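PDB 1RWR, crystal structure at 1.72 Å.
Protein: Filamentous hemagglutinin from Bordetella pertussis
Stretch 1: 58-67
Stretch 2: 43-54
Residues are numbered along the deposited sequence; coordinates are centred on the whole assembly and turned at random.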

ATOM      1  N   ARG A  58       4.357  20.461  -7.158  1.00 21.56           N
ATOM      2  CA  ARG A  58       3.125  21.017  -6.617  1.00 22.93           C
ATOM      3  C   ARG A  58       3.241  21.342  -5.137  1.00 22.34           C
ATOM      4  O   ARG A  58       2.817  22.404  -4.705  1.00 22.72           O
ATOM      5  CB  ARG A  58       1.941  20.080  -6.815  1.00 23.86           C
ATOM      6  CG  ARG A  58       0.620  20.700  -6.293  1.00 29.03           C
ATOM      7  CD  ARG A  58      -0.693  20.098  -6.860  1.00 34.09           C
ATOM      8  NE  ARG A  58      -0.580  19.591  -8.243  1.00 38.16           N
ATOM      9  CZ  ARG A  58      -1.578  19.044  -8.939  1.00 40.03           C
ATOM     10  NH1 ARG A  58      -2.791  18.952  -8.420  1.00 40.63           N
ATOM     11  NH2 ARG A  58      -1.356  18.606 -10.178  1.00 42.47           N
ATOM     12  N   ILE A  59       3.772  20.427  -4.349  1.00 21.44           N
ATOM     13  CA  ILE A  59       3.853  20.673  -2.915  1.00 20.99           C
ATOM     14  C   ILE A  59       5.142  21.329  -2.425  1.00 21.47           C
ATOM     15  O   ILE A  59       5.154  21.891  -1.301  1.00 22.72           O
ATOM     16  CB  ILE A  59       3.549  19.390  -2.091  1.00 19.92           C
ATOM     17  CG1 ILE A  59       4.647  18.355  -2.238  1.00 19.19           C
ATOM     18  CG2 ILE A  59       2.172  18.806  -2.494  1.00 20.79           C
ATOM     19  CD1 ILE A  59       4.565  17.260  -1.179  1.00 19.16           C
ATOM     20  N   GLY A  60       6.204  21.278  -3.224  1.00 22.00           N
ATOM     21  CA  GLY A  60       7.536  21.676  -2.781  1.00 22.91           C
ATOM     22  C   GLY A  60       8.139  22.870  -3.487  1.00 24.21           C
ATOM     23  O   GLY A  60       9.214  23.335  -3.093  1.00 26.19           O
ATOM     24  N   GLY A  61       7.491  23.348  -4.540  1.00 24.23           N
ATOM     25  CA  GLY A  61       8.033  24.452  -5.329  1.00 24.27           C
ATOM     26  C   GLY A  61       9.255  24.010  -6.144  1.00 23.95           C
ATOM     27  O   GLY A  61       9.419  22.839  -6.494  1.00 22.78           O
ATOM     28  N   ALA A  62      10.116  24.969  -6.449  1.00 24.26           N
ATOM     29  CA  ALA A  62      11.203  24.763  -7.368  1.00 24.20           C
ATOM     30  C   ALA A  62      12.191  23.698  -6.941  1.00 24.35           C
ATOM     31  O   ALA A  62      12.532  23.543  -5.758  1.00 24.88           O
ATOM     32  CB  ALA A  62      11.951  26.112  -7.627  1.00 25.14           C
ATOM     33  N   LEU A  63      12.649  22.930  -7.921  1.00 23.58           N
ATOM     34  CA  LEU A  63      13.741  22.016  -7.695  1.00 23.47           C
ATOM     35  C   LEU A  63      14.483  21.779  -8.982  1.00 23.33           C
ATOM     36  O   LEU A  63      13.951  21.985 -10.062  1.00 22.16           O
ATOM     37  CB  LEU A  63      13.237  20.681  -7.113  1.00 23.43           C
ATOM     38  CG  LEU A  63      12.538  19.696  -8.065  1.00 21.43           C
ATOM     39  CD1 LEU A  63      12.154  18.381  -7.319  1.00 19.51           C
ATOM     40  CD2 LEU A  63      11.300  20.295  -8.709  1.00 21.88           C
ATOM     41  N   THR A  64      15.716  21.317  -8.857  1.00 23.84           N
ATOM     42  CA  THR A  64      16.530  21.022 -10.021  1.00 24.50           C
ATOM     43  C   THR A  64      16.433  19.555 -10.373  1.00 23.79           C
ATOM     44  O   THR A  64      15.979  18.741  -9.582  1.00 23.61           O
ATOM     45  CB  THR A  64      18.012  21.419  -9.787  1.00 25.17           C
ATOM     46  OG1 THR A  64      18.531  20.760  -8.647  1.00 28.24           O
ATOM     47  CG2 THR A  64      18.131  22.882  -9.402  1.00 27.60           C
ATOM     48  N   LYS A  65      16.855  19.219 -11.576  1.00 22.88           N
ATOM     49  CA  LYS A  65      16.888  17.829 -11.983  1.00 23.54           C
ATOM     50  C   LYS A  65      17.677  16.992 -10.980  1.00 21.63           C
ATOM     51  O   LYS A  65      18.555  17.493 -10.273  1.00 21.76           O
ATOM     52  CB  LYS A  65      17.495  17.703 -13.364  1.00 24.19           C
ATOM     53  CG  LYS A  65      18.954  18.032 -13.421  1.00 26.86           C
ATOM     54  CD  LYS A  65      19.438  18.021 -14.866  1.00 31.10           C
ATOM     55  CE  LYS A  65      19.111  19.326 -15.587  1.00 32.87           C
ATOM     56  NZ  LYS A  65      19.588  20.572 -14.937  1.00 35.72           N
ATOM     57  N   ASN A  66      17.355  15.706 -10.937  1.00 19.12           N
ATOM     58  CA  ASN A  66      18.023  14.758 -10.061  1.00 17.15           C
ATOM     59  C   ASN A  66      19.373  14.357 -10.653  1.00 16.88           C
ATOM     60  O   ASN A  66      19.422  13.684 -11.688  1.00 16.58           O
ATOM     61  CB  ASN A  66      17.134  13.537  -9.907  1.00 15.79           C
ATOM     62  CG  ASN A  66      17.720  12.488  -9.030  1.00 15.14           C
ATOM     63  OD1 ASN A  66      18.899  12.513  -8.722  1.00 15.15           O
ATOM     64  ND2 ASN A  66      16.888  11.535  -8.623  1.00 14.32           N
ATOM     65  N   PRO A  67      20.461  14.737 -10.000  1.00 16.37           N
ATOM     66  CA  PRO A  67      21.787  14.503 -10.581  1.00 17.13           C
ATOM     67  C   PRO A  67      22.176  13.035 -10.696  1.00 16.61           C
ATOM     68  O   PRO A  67      23.112  12.737 -11.443  1.00 16.32           O
ATOM     69  CB  PRO A  67      22.706  15.246  -9.622  1.00 17.62           C
ATOM     70  CG  PRO A  67      21.980  15.205  -8.375  1.00 18.31           C
ATOM     71  CD  PRO A  67      20.557  15.425  -8.701  1.00 16.85           C
TER
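Stretch 2 (43-54) NPGVVFNNGLTD

After N43 and P44, stretch 2 forms an extended strand from G45 to N50, and then loosens into a loop from G51 to D54. It enters through P44, which follows a cis peptide bond. Stretch 1 is mostly loop, with a short strand at G61 to L63. The strand G45 to N50 runs broadly alongside stretch 1 in the same direction; the chain then turns back, so that L52 to D54 run antiparallel to T64 to N66. There the two come closest: the CA atoms of T64 and D54 are 4.1 Å apart and those of K65 and T53 4.6 Å, so one number rises as the other falls. At the other end the chains stand farther off, with 7.0 Å between the CA atoms of I59 and P44 and 6.9 Å between those of G60 and V47, a spacing occupied largely by the side chains of I59 and V47. Together the stretches bury 678 Å².

The apolar part of the contact rests on alternation along the strand. V47 and N49 point toward stretch 1, while V46, F48 and N50 point away. V47, with chi1 in t, receives two neighbours on its two methyls: I59 CG1 lies 3.8 Å from V47 CG2, and L63 CD1 lies 4.0 Å from V47 CG1. I59 also reaches the backbone, its CD1 packing 3.6 Å from V46 N and 3.9 Å from G45 C. Glycine suits this place twice over. An ideal CB on G45 would fall 3.1 Å from I59 CD1, and the backbone angles of G45, 141/-146, would jam it against the carbonyl before it. G60 answers on stretch 1, where an ideal CB would come within 3.3 Å of V47 CG2.

Farther along, amides take over from methyls. N49 and N66 point toward each other's stretch, both with chi1 in t, and each uses its side-chain nitrogen to bond a main-chain oxygen: N66 ND2 donates to N49 O at 2.9 Å, and N49 ND2 donates to T64 O, also at 2.9 Å. The main chain adds a third link, N66 N to G51 O at 3.1 Å, nearly straight at 165°. Within stretch 2, N49 OD1 accepts from G51 N at 3.0 Å, so the side chain of N49 bonds to the backbone just beyond its own strand while its ND2 ties that strand to stretch 1. The rule to read here is that a buried asparagine earns its place by satisfying backbone groups.

The charged part lies at the exposed end. D54, chi1 in m, brings its carboxylate nearer to stretch 1 than its CA-to-CB direction alone would suggest. One oxygen serves two donors of the same residue: D54 OD1 accepts from K65 N at 2.9 Å and forms a salt bridge with K65 NZ, also at 2.9 Å. The lysine chain curls to make this possible, with chi1, chi3 and chi4 all in p, and on the way its CD passes 3.2 Å from L52 O. Backbone and side chain of K65 thus converge on a single acceptor.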

ATOM      1  N   ASN A  43       3.364  15.907   6.948  1.00 15.06           N
ATOM      2  CA  ASN A  43       2.714  16.944   6.168  1.00 16.57           C
ATOM      3  C   ASN A  43       3.716  18.077   5.888  1.00 16.75           C
ATOM      4  O   ASN A  43       4.531  18.420   6.796  1.00 16.93           O
ATOM      5  CB  ASN A  43       1.506  17.483   6.927  1.00 17.32           C
ATOM      6  CG  ASN A  43       0.356  16.487   7.014  1.00 20.61           C
ATOM      7  OD1 ASN A  43       0.002  15.863   6.047  1.00 22.62           O
ATOM      8  ND2 ASN A  43      -0.279  16.401   8.188  1.00 24.66           N
ATOM      9  N   PRO A  44       3.690  18.675   4.698  1.00 16.95           N
ATOM     10  CA  PRO A  44       2.731  18.412   3.604  1.00 16.38           C
ATOM     11  C   PRO A  44       3.043  17.195   2.716  1.00 15.50           C
ATOM     12  O   PRO A  44       2.226  16.838   1.883  1.00 15.21           O
ATOM     13  CB  PRO A  44       2.828  19.662   2.746  1.00 16.88           C
ATOM     14  CG  PRO A  44       4.026  20.377   3.208  1.00 19.15           C
ATOM     15  CD  PRO A  44       4.588  19.798   4.382  1.00 17.65           C
ATOM     16  N   GLY A  45       4.196  16.595   2.921  1.00 14.89           N
ATOM     17  CA  GLY A  45       4.580  15.375   2.227  1.00 13.99           C
ATOM     18  C   GLY A  45       6.034  15.345   1.832  1.00 13.45           C
ATOM     19  O   GLY A  45       6.887  15.872   2.514  1.00 14.14           O
ATOM     20  N   VAL A  46       6.313  14.721   0.700  1.00 13.08           N
ATOM     21  CA  VAL A  46       7.665  14.513   0.207  1.00 13.71           C
ATOM     22  C   VAL A  46       7.600  14.519  -1.316  1.00 13.82           C
ATOM     23  O   VAL A  46       6.594  14.109  -1.884  1.00 13.44           O
ATOM     24  CB  VAL A  46       8.302  13.155   0.701  1.00 14.31           C
ATOM     25  CG1 VAL A  46       7.547  11.906   0.239  1.00 13.92           C
ATOM     26  CG2 VAL A  46       9.758  13.046   0.327  1.00 15.38           C
ATOM     27  N   VAL A  47       8.673  14.968  -1.945  1.00 13.19           N
ATOM     28  CA  VAL A  47       8.770  14.924  -3.391  1.00 12.60           C
ATOM     29  C   VAL A  47       9.843  13.905  -3.788  1.00 12.92           C
ATOM     30  O   VAL A  47      11.009  14.056  -3.394  1.00 14.22           O
ATOM     31  CB  VAL A  47       9.117  16.313  -3.951  1.00 13.04           C
ATOM     32  CG1 VAL A  47       9.313  16.270  -5.491  1.00 13.66           C
ATOM     33  CG2 VAL A  47       8.048  17.278  -3.564  1.00 14.03           C
ATOM     34  N   PHE A  48       9.471  12.934  -4.617  1.00 11.68           N
ATOM     35  CA  PHE A  48      10.420  12.026  -5.221  1.00 12.25           C
ATOM     36  C   PHE A  48      10.880  12.623  -6.541  1.00 12.87           C
ATOM     37  O   PHE A  48      10.070  12.903  -7.412  1.00 13.13           O
ATOM     38  CB  PHE A  48       9.799  10.652  -5.489  1.00 12.49           C
ATOM     39  CG  PHE A  48       9.486   9.894  -4.257  1.00 12.42           C
ATOM     40  CD1 PHE A  48      10.453   9.145  -3.628  1.00 13.33           C
ATOM     41  CD2 PHE A  48       8.206   9.968  -3.711  1.00 13.15           C
ATOM     42  CE1 PHE A  48      10.130   8.424  -2.456  1.00 14.79           C
ATOM     43  CE2 PHE A  48       7.902   9.293  -2.574  1.00 14.41           C
ATOM     44  CZ  PHE A  48       8.856   8.516  -1.943  1.00 13.61           C
ATOM     45  N   ASN A  49      12.179  12.822  -6.691  1.00 13.87           N
ATOM     46  CA  ASN A  49      12.685  13.549  -7.864  1.00 13.17           C
ATOM     47  C   ASN A  49      12.986  12.598  -8.997  1.00 13.68           C
ATOM     48  O   ASN A  49      14.051  12.027  -9.062  1.00 14.36           O
ATOM     49  CB  ASN A  49      13.913  14.413  -7.510  1.00 12.96           C
ATOM     50  CG  ASN A  49      14.319  15.362  -8.641  1.00 13.90           C
ATOM     51  OD1 ASN A  49      13.811  15.272  -9.771  1.00 15.02           O
ATOM     52  ND2 ASN A  49      15.261  16.263  -8.348  1.00 14.65           N
ATOM     53  N   ASN A  50      12.023  12.450  -9.905  1.00 13.41           N
ATOM     54  CA  ASN A  50      12.203  11.629 -11.105  1.00 13.62           C
ATOM     55  C   ASN A  50      12.340  12.516 -12.350  1.00 14.39           C
ATOM     56  O   ASN A  50      11.829  12.176 -13.447  1.00 14.21           O
ATOM     57  CB  ASN A  50      11.013  10.694 -11.256  1.00 13.80           C
ATOM     58  CG  ASN A  50      11.307   9.437 -12.063  1.00 12.64           C
ATOM     59  OD1 ASN A  50      12.447   8.975 -12.191  1.00 14.22           O
ATOM     60  ND2 ASN A  50      10.225   8.816 -12.548  1.00 12.42           N
ATOM     61  N   GLY A  51      13.013  13.653 -12.157  1.00 15.43           N
ATOM     62  CA  GLY A  51      13.123  14.688 -13.166  1.00 15.89           C
ATOM     63  C   GLY A  51      14.494  14.726 -13.816  1.00 16.45           C
ATOM     64  O   GLY A  51      15.495  14.639 -13.149  1.00 16.16           O
ATOM     65  N   LEU A  52      14.512  14.803 -15.141  1.00 16.43           N
ATOM     66  CA  LEU A  52      15.737  15.070 -15.908  1.00 17.68           C
ATOM     67  C   LEU A  52      15.947  16.547 -16.202  1.00 19.51           C
ATOM     68  O   LEU A  52      17.025  16.936 -16.685  1.00 20.94           O
ATOM     69  CB  LEU A  52      15.692  14.283 -17.221  1.00 17.36           C
ATOM     70  CG  LEU A  52      15.636  12.767 -17.119  1.00 17.00           C
ATOM     71  CD1 LEU A  52      15.586  12.145 -18.515  1.00 18.46           C
ATOM     72  CD2 LEU A  52      16.790  12.162 -16.341  1.00 17.00           C
ATOM     73  N   THR A  53      14.941  17.360 -15.902  1.00 20.62           N
ATOM     74  CA  THR A  53      14.999  18.796 -16.077  1.00 21.95           C
ATOM     75  C   THR A  53      14.559  19.510 -14.822  1.00 21.78           C
ATOM     76  O   THR A  53      13.804  18.968 -14.006  1.00 21.83           O
ATOM     77  CB  THR A  53      14.096  19.227 -17.232  1.00 22.23           C
ATOM     78  OG1 THR A  53      12.735  18.882 -16.957  1.00 24.40           O
ATOM     79  CG2 THR A  53      14.447  18.436 -18.511  1.00 24.53           C
ATOM     80  N   ASP A  54      15.009  20.746 -14.692  1.00 21.06           N
ATOM     81  CA  ASP A  54      14.623  21.598 -13.579  1.00 21.17           C
ATOM     82  C   ASP A  54      13.154  21.975 -13.738  1.00 21.17           C
ATOM     83  O   ASP A  54      12.619  22.067 -14.853  1.00 20.81           O
ATOM     84  CB  ASP A  54      15.462  22.883 -13.557  1.00 21.99           C
ATOM     85  CG  ASP A  54      16.954  22.648 -13.336  1.00 23.34           C
ATOM     86  OD1 ASP A  54      17.433  21.502 -13.212  1.00 24.70           O
ATOM     87  OD2 ASP A  54      17.736  23.617 -13.267  1.00 26.08           O
TER